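Local coordinates for D-isomer specific 2-hydroxyacid dehydrogenase family protein (Desulfovibrio vulgaris, PDB 5TX7), which probably catalyses the reversible, NAD-dependent interconversion of D-2-hydroxyacids and 2-oxoacids, at residues A60-P65 / G86-P91. Residues are numbered along the deposited sequence; the frame is centred on the assembly and turned at random.
Sequences ALQALP and GVLGIP
L88 reaches from the end of helix 82-87 to the last turn of helix 58-62, where it meets L61 and Q62. Its CB points toward that helix, and chi1 of -60° sets CG opposite the carbonyl carbon; the two methyls beyond CG then share the contact. CD1 lies 3.6 Å from CB of L61 and 3.9 Å from CG of Q62. The other methyl, CD2, touches CG of Q62 (3.9 Å), with NE2 of Q62 at 4.1 Å from it. The Q62 chain, extended beyond CG, runs at about a right angle to L88. Q62 and L88 lie at the exposed side, and no hydrogen bond crosses between the segments. Both helices pack beside the five-stranded parallel sheet, order 2-1-3-4-5, of a flavodoxin-like domain, and each precedes an adjacent strand, 69-72 or 92-93. Past L88 the chain turns at G89, whose positive phi (78°) belongs to a Schellman motif; G89 N gives a hydrogen bond to G86 O, 2.7 Å. The CB of I90 is directed toward helix 58-62, and its CD1 comes within a looser 4.4 Å of CD2 of L61, while V70 and A85 also touch its side chain. L61 is buried, with A84, A85 and L67 as further neighbours.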
ATOM      1  N   ALA A  60      24.034 -16.838  32.253  1.00 53.29           N
ATOM      2  CA  ALA A  60      24.866 -16.011  31.352  1.00 52.72           C
ATOM      3  C   ALA A  60      25.292 -14.679  31.985  1.00 53.26           C
ATOM      4  O   ALA A  60      26.457 -14.296  31.867  1.00 54.34           O
ATOM      5  CB  ALA A  60      24.155 -15.748  30.023  1.00 50.16           C
ATOM      6  N   LEU A  61      24.355 -14.001  32.660  1.00 52.84           N
ATOM      7  CA  LEU A  61      24.619 -12.717  33.327  1.00 53.84           C
ATOM      8  C   LEU A  61      25.657 -12.831  34.460  1.00 55.67           C
ATOM      9  O   LEU A  61      26.531 -11.997  34.574  1.00 58.59           O
ATOM     10  CB  LEU A  61      23.319 -12.099  33.862  1.00 52.81           C
ATOM     11  CG  LEU A  61      22.243 -11.700  32.834  1.00 50.02           C
ATOM     12  CD1 LEU A  61      20.849 -11.625  33.476  1.00 49.80           C
ATOM     13  CD2 LEU A  61      22.565 -10.419  32.083  1.00 47.43           C
ATOM     14  N   GLN A  62      25.565 -13.867  35.276  1.00 56.40           N
ATOM     15  CA  GLN A  62      26.588 -14.138  36.315  1.00 59.49           C
ATOM     16  C   GLN A  62      27.963 -14.566  35.786  1.00 62.72           C
ATOM     17  O   GLN A  62      28.967 -14.416  36.477  1.00 67.42           O
ATOM     18  CB  GLN A  62      26.097 -15.202  37.292  1.00 59.67           C
ATOM     19  CG  GLN A  62      25.009 -14.691  38.196  1.00 57.58           C
ATOM     20  CD  GLN A  62      24.736 -15.668  39.282  1.00 58.71           C
ATOM     21  OE1 GLN A  62      24.383 -16.811  39.013  1.00 56.90           O
ATOM     22  NE2 GLN A  62      24.919 -15.239  40.527  1.00 61.25           N
ATOM     23  N   ALA A  63      28.005 -15.108  34.573  1.00 63.89           N
ATOM     24  CA  ALA A  63      29.270 -15.468  33.897  1.00 63.40           C
ATOM     25  C   ALA A  63      29.892 -14.275  33.159  1.00 63.52           C
ATOM     26  O   ALA A  63      30.932 -14.420  32.512  1.00 63.02           O
ATOM     27  CB  ALA A  63      29.045 -16.618  32.929  1.00 60.94           C
ATOM     28  N   LEU A  64      29.274 -13.088  33.281  1.00 61.80           N
ATOM     29  CA  LEU A  64      29.799 -11.847  32.720  1.00 60.84           C
ATOM     30  C   LEU A  64      29.914 -10.782  33.824  1.00 60.32           C
ATOM     31  O   LEU A  64      29.177  -9.805  33.827  1.00 58.31           O
ATOM     32  CB  LEU A  64      28.869 -11.380  31.599  1.00 58.67           C
ATOM     33  CG  LEU A  64      28.662 -12.327  30.419  1.00 58.28           C
ATOM     34  CD1 LEU A  64      27.532 -11.812  29.540  1.00 58.25           C
ATOM     35  CD2 LEU A  64      29.922 -12.507  29.597  1.00 60.80           C
ATOM     36  N   PRO A  65      30.842 -10.963  34.781  1.00 63.44           N
ATOM     37  CA  PRO A  65      30.929 -10.021  35.900  1.00 64.40           C
ATOM     38  C   PRO A  65      31.317  -8.598  35.480  1.00 65.66           C
ATOM     39  O   PRO A  65      31.031  -7.644  36.203  1.00 67.22           O
ATOM     40  CB  PRO A  65      32.015 -10.630  36.800  1.00 67.70           C
ATOM     41  CG  PRO A  65      32.304 -11.979  36.248  1.00 67.88           C
ATOM     42  CD  PRO A  65      31.957 -11.922  34.805  1.00 65.45           C
ATOM     43  N   GLY A  86      18.621  -7.071  37.208  1.00 56.86           N
ATOM     44  CA  GLY A  86      18.396  -6.099  38.267  1.00 58.87           C
ATOM     45  C   GLY A  86      19.128  -6.438  39.552  1.00 62.50           C
ATOM     46  O   GLY A  86      19.903  -5.611  40.070  1.00 60.60           O
ATOM     47  N   VAL A  87      18.929  -7.665  40.043  1.00 64.21           N
ATOM     48  CA  VAL A  87      19.506  -8.088  41.328  1.00 67.09           C
ATOM     49  C   VAL A  87      21.043  -8.107  41.298  1.00 66.55           C
ATOM     50  O   VAL A  87      21.688  -7.859  42.320  1.00 69.44           O
ATOM     51  CB  VAL A  87      18.916  -9.438  41.857  1.00 70.95           C
ATOM     52  CG1 VAL A  87      17.390  -9.369  41.963  1.00 71.08           C
ATOM     53  CG2 VAL A  87      19.323 -10.639  41.016  1.00 71.20           C
ATOM     54  N   LEU A  88      21.609  -8.376  40.117  1.00 64.58           N
ATOM     55  CA  LEU A  88      23.050  -8.236  39.858  1.00 64.04           C
ATOM     56  C   LEU A  88      23.498  -6.779  39.612  1.00 61.75           C
ATOM     57  O   LEU A  88      24.686  -6.530  39.372  1.00 63.58           O
ATOM     58  CB  LEU A  88      23.459  -9.097  38.644  1.00 62.68           C
ATOM     59  CG  LEU A  88      23.233 -10.609  38.691  1.00 62.76           C
ATOM     60  CD1 LEU A  88      23.551 -11.217  37.326  1.00 61.92           C
ATOM     61  CD2 LEU A  88      24.072 -11.268  39.770  1.00 64.58           C
ATOM     62  N   GLY A  89      22.564  -5.832  39.653  1.00 60.48           N
ATOM     63  CA  GLY A  89      22.864  -4.407  39.497  1.00 61.16           C
ATOM     64  C   GLY A  89      23.105  -3.957  38.071  1.00 58.18           C
ATOM     65  O   GLY A  89      23.852  -3.014  37.848  1.00 58.78           O
ATOM     66  N   ILE A  90      22.452  -4.615  37.111  1.00 56.63           N
ATOM     67  CA  ILE A  90      22.589  -4.307  35.687  1.00 53.91           C
ATOM     68  C   ILE A  90      21.277  -3.702  35.189  1.00 52.66           C
ATOM     69  O   ILE A  90      20.297  -4.420  35.052  1.00 51.38           O
ATOM     70  CB  ILE A  90      22.916  -5.585  34.875  1.00 53.54           C
ATOM     71  CG1 ILE A  90      24.254  -6.188  35.345  1.00 53.07           C
ATOM     72  CG2 ILE A  90      22.986  -5.280  33.370  1.00 52.40           C
ATOM     73  CD1 ILE A  90      24.461  -7.620  34.921  1.00 53.70           C
ATOM     74  N   PRO A  91      21.244  -2.382  34.923  1.00 55.15           N
ATOM     75  CA  PRO A  91      20.080  -1.789  34.253  1.00 53.10           C
ATOM     76  C   PRO A  91      19.880  -2.371  32.864  1.00 50.29           C
ATOM     77  O   PRO A  91      20.859  -2.611  32.158  1.00 52.25           O
ATOM     78  CB  PRO A  91      20.442  -0.304  34.133  1.00 56.26           C
ATOM     79  CG  PRO A  91      21.575  -0.066  35.072  1.00 59.60           C
ATOM     80  CD  PRO A  91      22.288  -1.377  35.222  1.00 58.48           C
TER